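Side-chain contacts in FMN reductase [NAD(P)H] (Bacillus subtilis, PDB 1ZCH), which uses NADH or NADPH to reduce FMN and also reduces nitroaromatic compounds, quinones, chromates and azo dyes: residues Thr47-Gln52 with Glu147-Pro152; Pro74-Phe79 with Gly136-Asn141. All coordinates share one frame; numbering follows the deposited sequence. Where two conformers were deposited one is given.

Both contacts are buried and wholly apolar across their segments, and they share one antiparallel sheet: strand 46-51 carries interaction 1 and its neighbour, strand 75-82, carries interaction 2. The other halves flank helix 142-148, with 136-141 leading into it and 147-152 leading out. Along the chain interaction 2 is nested within the loop that interaction 1 closes, and the two are joined by backbone hydrogen bonds between the strands and by L149 packing on L78. Their polar chemistry differs with place. Interaction 1 lies nearer the periphery and the dimer interface, where E150 holds a calcium ion; interaction 2 is closer to the centre of the chain, and its turn hydrogen-bonds the flavin through backbone nitrogen.

Interaction 1 of 2, residues Thr47-Gln52 with Glu147-Pro152; sequences TVITVQ and ELLELP. With CA (calcium ion), chain C.
The Schellman motif that ends helix 142-148 brings L149 and L151 down onto I49 and V51 of strand 46-51, the outermost strand of the sheet within this chain. L149 divides its two methyls between I49 and V51, which stand two apart in the strand with T50 between them: CD1 lies 4.4 Å from CG2 of I49, while CD2 is 4.4 Å from CG2 of V51. The other branch of I49 is used too, its CG1 standing 4.4 Å from CD2 of L151. These are loose van der Waals contacts, and no hydrogen bond joins the segments. R56 of helix 54-63 touches both V51 and L149, and E185 of the second subunit packs on I49 and L149.

E150, the positive-phi residue of the turn, serves a different purpose. With CG beside the backbone N (chi1 -65°) and an extended chain beyond, its carboxylate reaches a calcium ion. OE1 binds the metal at 2.2 Å, whereas OE2 stays 4.0 Å from that calcium, so the coordination is monodentate. Two waters and OD1 of N189 from the second subunit are also bound, making the ion a bridge between chains. Strand residues V48, I49 and T50 pair in parallel with a strand of that same subunit, a sheet continued across the interface as suits a homodimeric nitroreductase fold.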
# COMPACT_ATOMS: atom_id res chain seq x y z
N THR A 47 5.84 -7.12 -7.46
CA THR A 47 5.74 -7.79 -8.75
C THR A 47 4.27 -8.09 -8.97
O THR A 47 3.54 -8.42 -8.03
CB THR A 47 6.56 -9.10 -8.76
OG1 THR A 47 7.95 -8.78 -8.83
CG2 THR A 47 6.18 -9.98 -9.96
N VAL A 48 3.83 -7.95 -10.22
CA VAL A 48 2.44 -8.21 -10.56
C VAL A 48 2.37 -9.38 -11.53
O VAL A 48 2.97 -9.33 -12.60
CB VAL A 48 1.78 -6.99 -11.24
CG1 VAL A 48 0.31 -7.30 -11.55
CG2 VAL A 48 1.89 -5.77 -10.34
N ILE A 49 1.66 -10.43 -11.14
CA ILE A 49 1.50 -11.59 -12.01
C ILE A 49 0.11 -11.44 -12.63
O ILE A 49 -0.88 -11.33 -11.91
CB ILE A 49 1.53 -12.93 -11.23
CG1 ILE A 49 2.78 -13.02 -10.36
CG2 ILE A 49 1.48 -14.10 -12.22
CD1 ILE A 49 4.08 -13.10 -11.12
N THR A 50 0.04 -11.40 -13.96
CA THR A 50 -1.24 -11.29 -14.65
C THR A 50 -1.67 -12.69 -15.03
O THR A 50 -0.94 -13.40 -15.73
CB THR A 50 -1.13 -10.44 -15.93
OG1 THR A 50 -0.75 -9.10 -15.59
CG2 THR A 50 -2.47 -10.40 -16.67
N VAL A 51 -2.84 -13.10 -14.55
CA VAL A 51 -3.35 -14.43 -14.84
C VAL A 51 -4.65 -14.32 -15.62
O VAL A 51 -5.62 -13.72 -15.16
CB VAL A 51 -3.63 -15.22 -13.53
CG1 VAL A 51 -4.22 -16.58 -13.87
CG2 VAL A 51 -2.34 -15.38 -12.73
N GLN A 52 -4.67 -14.88 -16.83
CA GLN A 52 -5.86 -14.84 -17.65
C GLN A 52 -6.26 -16.25 -18.10
O GLN A 52 -7.33 -16.45 -18.66
CB GLN A 52 -5.65 -13.94 -18.87
CG GLN A 52 -5.21 -12.53 -18.50
CD GLN A 52 -5.07 -11.62 -19.70
OE1 GLN A 52 -6.07 -11.09 -20.20
NE2 GLN A 52 -3.85 -11.44 -20.17
N GLU A 147 3.65 -22.22 -5.21
CA GLU A 147 4.04 -23.31 -6.09
C GLU A 147 3.38 -23.20 -7.46
O GLU A 147 4.02 -23.40 -8.49
CB GLU A 147 3.69 -24.66 -5.46
CG GLU A 147 4.41 -24.90 -4.15
CD GLU A 147 5.92 -24.85 -4.32
OE1 GLU A 147 6.62 -24.43 -3.37
OE2 GLU A 147 6.40 -25.24 -5.40
N LEU A 148 2.10 -22.87 -7.46
CA LEU A 148 1.34 -22.74 -8.70
C LEU A 148 1.90 -21.68 -9.64
O LEU A 148 2.01 -21.90 -10.85
CB LEU A 148 -0.12 -22.41 -8.39
CG LEU A 148 -1.06 -22.23 -9.59
CD1 LEU A 148 -1.20 -23.54 -10.36
CD2 LEU A 148 -2.42 -21.75 -9.11
N LEU A 149 2.26 -20.53 -9.09
CA LEU A 149 2.77 -19.43 -9.89
C LEU A 149 4.30 -19.33 -9.94
O LEU A 149 4.85 -18.38 -10.49
CB LEU A 149 2.17 -18.12 -9.38
CG LEU A 149 0.64 -18.11 -9.38
CD1 LEU A 149 0.11 -16.76 -8.93
CD2 LEU A 149 0.14 -18.44 -10.79
N GLU A 150 4.96 -20.33 -9.36
CA GLU A 150 6.41 -20.39 -9.35
C GLU A 150 7.08 -19.19 -8.68
O GLU A 150 8.10 -18.70 -9.17
CB GLU A 150 6.94 -20.54 -10.78
CG GLU A 150 6.55 -21.86 -11.44
CD GLU A 150 6.98 -21.94 -12.90
OE1 GLU A 150 8.14 -21.62 -13.20
OE2 GLU A 150 6.15 -22.35 -13.75
N LEU A 151 6.51 -18.73 -7.58
CA LEU A 151 7.10 -17.60 -6.86
C LEU A 151 8.36 -18.11 -6.19
O LEU A 151 8.32 -19.08 -5.42
CB LEU A 151 6.12 -17.05 -5.82
CG LEU A 151 4.72 -16.71 -6.35
CD1 LEU A 151 3.89 -16.08 -5.23
CD2 LEU A 151 4.83 -15.76 -7.54
N PRO A 152 9.51 -17.49 -6.48
CA PRO A 152 10.78 -17.92 -5.88
C PRO A 152 11.00 -17.37 -4.48
O PRO A 152 10.17 -16.63 -3.95
CB PRO A 152 11.81 -17.37 -6.87
CG PRO A 152 11.21 -16.02 -7.19
CD PRO A 152 9.73 -16.35 -7.40
CA CA C . 9.72 -20.76 -14.54
O HOH W 1 9.96 -19.00 -12.87
O HOH W 2 8.05 -19.05 -15.38

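Interaction 2 of 2, residues Pro74-Phe79 with Gly136-Asn141; sequences PVFLLF and GAVRGN. With FMN (flavin mononucleotide), chain D.
F76 and L78 of strand 75-82 meet V138 in the short 3-10 turn that follows strand 131-135, the turn that also brings backbone nitrogen up to the flavin in this nitroreductase fold.

The packing across the segments is entirely apolar and converges on one valine. CG1 of V138 lies at the edge of the F76 ring and in its plane, 3.9 Å from CZ, so the methyl touches the ring at its edge and not over a face. F76 can reach it because its CG is anti to the backbone N (chi1 180°), which sends the ring out from the strand. The same V138 methyl is 4.0 Å from CD1 of L78. Here the leucine and valine side chains lie alongside, pointing opposite ways, so that CD1 of L78 also comes within 4.2 Å of CG2 of V138. L78 further packs on I49 of the adjoining strand and on L149.

Backbone hydrogen bonds give the turn its shape. R139 N donates to G136 O at 3.1 Å and G140 N to A137 O at 2.9 Å, the three-residue spacing of a 3-10 helix. The following residue, N141, occupies the N-cap position of helix 142-148 without a side-chain cap; its ND2 instead bonds to L63 O.

Charge lies on the far side of the turn, where NH2 of R139 forms a salt bridge with OE2 of E105 from the second subunit.

The cofactor is met by main chain at the start of the turn. A137 N comes 3.5 Å from flavin O4, and G136 N donates a nearly straight hydrogen bond to flavin N5, 2.7 Å long with a 166° angle at the hydrogen.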
# COMPACT_ATOMS: atom_id res chain seq x y z
N PRO A 74 -12.34 -11.87 -16.33
CA PRO A 74 -11.31 -12.32 -17.27
C PRO A 74 -9.86 -12.11 -16.82
O PRO A 74 -8.95 -12.74 -17.35
CB PRO A 74 -11.63 -11.51 -18.53
CG PRO A 74 -12.12 -10.22 -17.96
CD PRO A 74 -13.03 -10.67 -16.84
N VAL A 75 -9.67 -11.23 -15.84
CA VAL A 75 -8.32 -10.94 -15.37
C VAL A 75 -8.14 -11.01 -13.86
O VAL A 75 -8.96 -10.50 -13.10
CB VAL A 75 -7.89 -9.52 -15.82
CG1 VAL A 75 -6.50 -9.18 -15.25
CG2 VAL A 75 -7.88 -9.43 -17.34
N PHE A 76 -7.06 -11.66 -13.43
CA PHE A 76 -6.71 -11.74 -12.02
C PHE A 76 -5.25 -11.32 -11.90
O PHE A 76 -4.38 -11.94 -12.50
CB PHE A 76 -6.84 -13.16 -11.46
CG PHE A 76 -6.47 -13.26 -10.00
CD1 PHE A 76 -7.41 -12.98 -9.00
CD2 PHE A 76 -5.17 -13.58 -9.61
CE1 PHE A 76 -7.06 -13.01 -7.65
CE2 PHE A 76 -4.80 -13.62 -8.26
CZ PHE A 76 -5.75 -13.33 -7.28
N LEU A 77 -4.99 -10.26 -11.15
CA LEU A 77 -3.63 -9.78 -10.95
C LEU A 77 -3.20 -10.15 -9.53
O LEU A 77 -3.98 -10.01 -8.59
CB LEU A 77 -3.55 -8.26 -11.09
CG LEU A 77 -4.02 -7.62 -12.40
CD1 LEU A 77 -3.79 -6.11 -12.35
CD2 LEU A 77 -3.26 -8.25 -13.57
N LEU A 78 -1.98 -10.64 -9.39
CA LEU A 78 -1.48 -10.99 -8.06
C LEU A 78 -0.34 -10.04 -7.72
O LEU A 78 0.68 -10.00 -8.41
CB LEU A 78 -0.96 -12.43 -8.01
CG LEU A 78 -0.39 -12.80 -6.63
CD1 LEU A 78 -1.50 -12.75 -5.59
CD2 LEU A 78 0.23 -14.19 -6.68
N PHE A 79 -0.52 -9.26 -6.66
CA PHE A 79 0.50 -8.31 -6.22
C PHE A 79 1.33 -9.01 -5.15
O PHE A 79 0.80 -9.44 -4.12
CB PHE A 79 -0.16 -7.05 -5.66
CG PHE A 79 -0.80 -6.19 -6.71
CD1 PHE A 79 -0.15 -5.07 -7.21
CD2 PHE A 79 -2.05 -6.53 -7.24
CE1 PHE A 79 -0.72 -4.30 -8.22
CE2 PHE A 79 -2.63 -5.77 -8.26
CZ PHE A 79 -1.96 -4.65 -8.75
N GLY A 136 -7.61 -10.36 -0.57
CA GLY A 136 -6.61 -10.61 0.46
C GLY A 136 -6.52 -12.08 0.82
O GLY A 136 -5.55 -12.51 1.45
N ALA A 137 -7.53 -12.84 0.41
CA ALA A 137 -7.59 -14.27 0.71
C ALA A 137 -6.46 -15.08 0.07
O ALA A 137 -6.34 -16.28 0.33
CB ALA A 137 -8.94 -14.83 0.29
N VAL A 138 -5.65 -14.45 -0.78
CA VAL A 138 -4.54 -15.16 -1.40
C VAL A 138 -3.56 -15.57 -0.30
O VAL A 138 -2.73 -16.46 -0.50
CB VAL A 138 -3.80 -14.30 -2.45
CG1 VAL A 138 -4.72 -14.01 -3.62
CG2 VAL A 138 -3.29 -13.01 -1.81
N ARG A 139 -3.65 -14.91 0.85
CA ARG A 139 -2.76 -15.23 1.96
C ARG A 139 -3.26 -16.42 2.78
O ARG A 139 -2.62 -16.82 3.75
CB ARG A 139 -2.58 -14.00 2.87
CG ARG A 139 -1.96 -12.79 2.17
CD ARG A 139 -1.23 -11.88 3.16
NE ARG A 139 -2.12 -11.18 4.09
CZ ARG A 139 -2.64 -9.98 3.86
NH1 ARG A 139 -2.38 -9.34 2.73
NH2 ARG A 139 -3.42 -9.41 4.77
N GLY A 140 -4.40 -16.99 2.38
CA GLY A 140 -4.97 -18.12 3.09
C GLY A 140 -4.27 -19.44 2.82
O GLY A 140 -4.11 -20.26 3.72
N ASN A 141 -3.86 -19.66 1.57
CA ASN A 141 -3.15 -20.87 1.17
C ASN A 141 -1.96 -20.43 0.32
O ASN A 141 -1.85 -20.78 -0.85
CB ASN A 141 -4.07 -21.78 0.34
CG ASN A 141 -5.17 -22.40 1.16
OD1 ASN A 141 -4.92 -23.22 2.04
ND2 ASN A 141 -6.41 -22.01 0.88
N1 FMN D . -13.28 -8.46 -1.10
C2 FMN D . -13.63 -9.73 -1.34
O2 FMN D . -14.70 -10.04 -1.79
N3 FMN D . -12.72 -10.82 -1.10
C4 FMN D . -11.43 -10.61 -0.60
O4 FMN D . -10.70 -11.56 -0.40
C4A FMN D . -11.04 -9.22 -0.34
N5 FMN D . -9.79 -8.94 0.17
C5A FMN D . -9.40 -7.61 0.23
C6 FMN D . -8.03 -7.35 0.56
C7 FMN D . -7.52 -6.05 0.60
C7M FMN D . -6.06 -5.82 0.89
C8 FMN D . -8.42 -4.91 0.32
C8M FMN D . -7.92 -3.48 0.30
C9 FMN D . -9.79 -5.14 0.02
C9A FMN D . -10.29 -6.49 -0.05
N10 FMN D . -11.66 -6.83 -0.45
C10 FMN D . -12.03 -8.14 -0.62
C1' FMN D . -12.65 -5.73 -0.70
C2' FMN D . -13.20 -5.09 0.62
O2' FMN D . -14.19 -5.97 1.16
C3' FMN D . -13.78 -3.72 0.26
O3' FMN D . -12.71 -2.89 -0.23
C4' FMN D . -14.41 -3.03 1.50
O4' FMN D . -15.54 -3.77 1.98
C5' FMN D . -14.81 -1.62 1.09
O5' FMN D . -15.99 -1.67 0.07
P FMN D . -15.75 -1.01 -1.30
O1P FMN D . -15.81 0.43 -1.16
O2P FMN D . -16.80 -1.44 -2.20
O3P FMN D . -14.45 -1.40 -1.84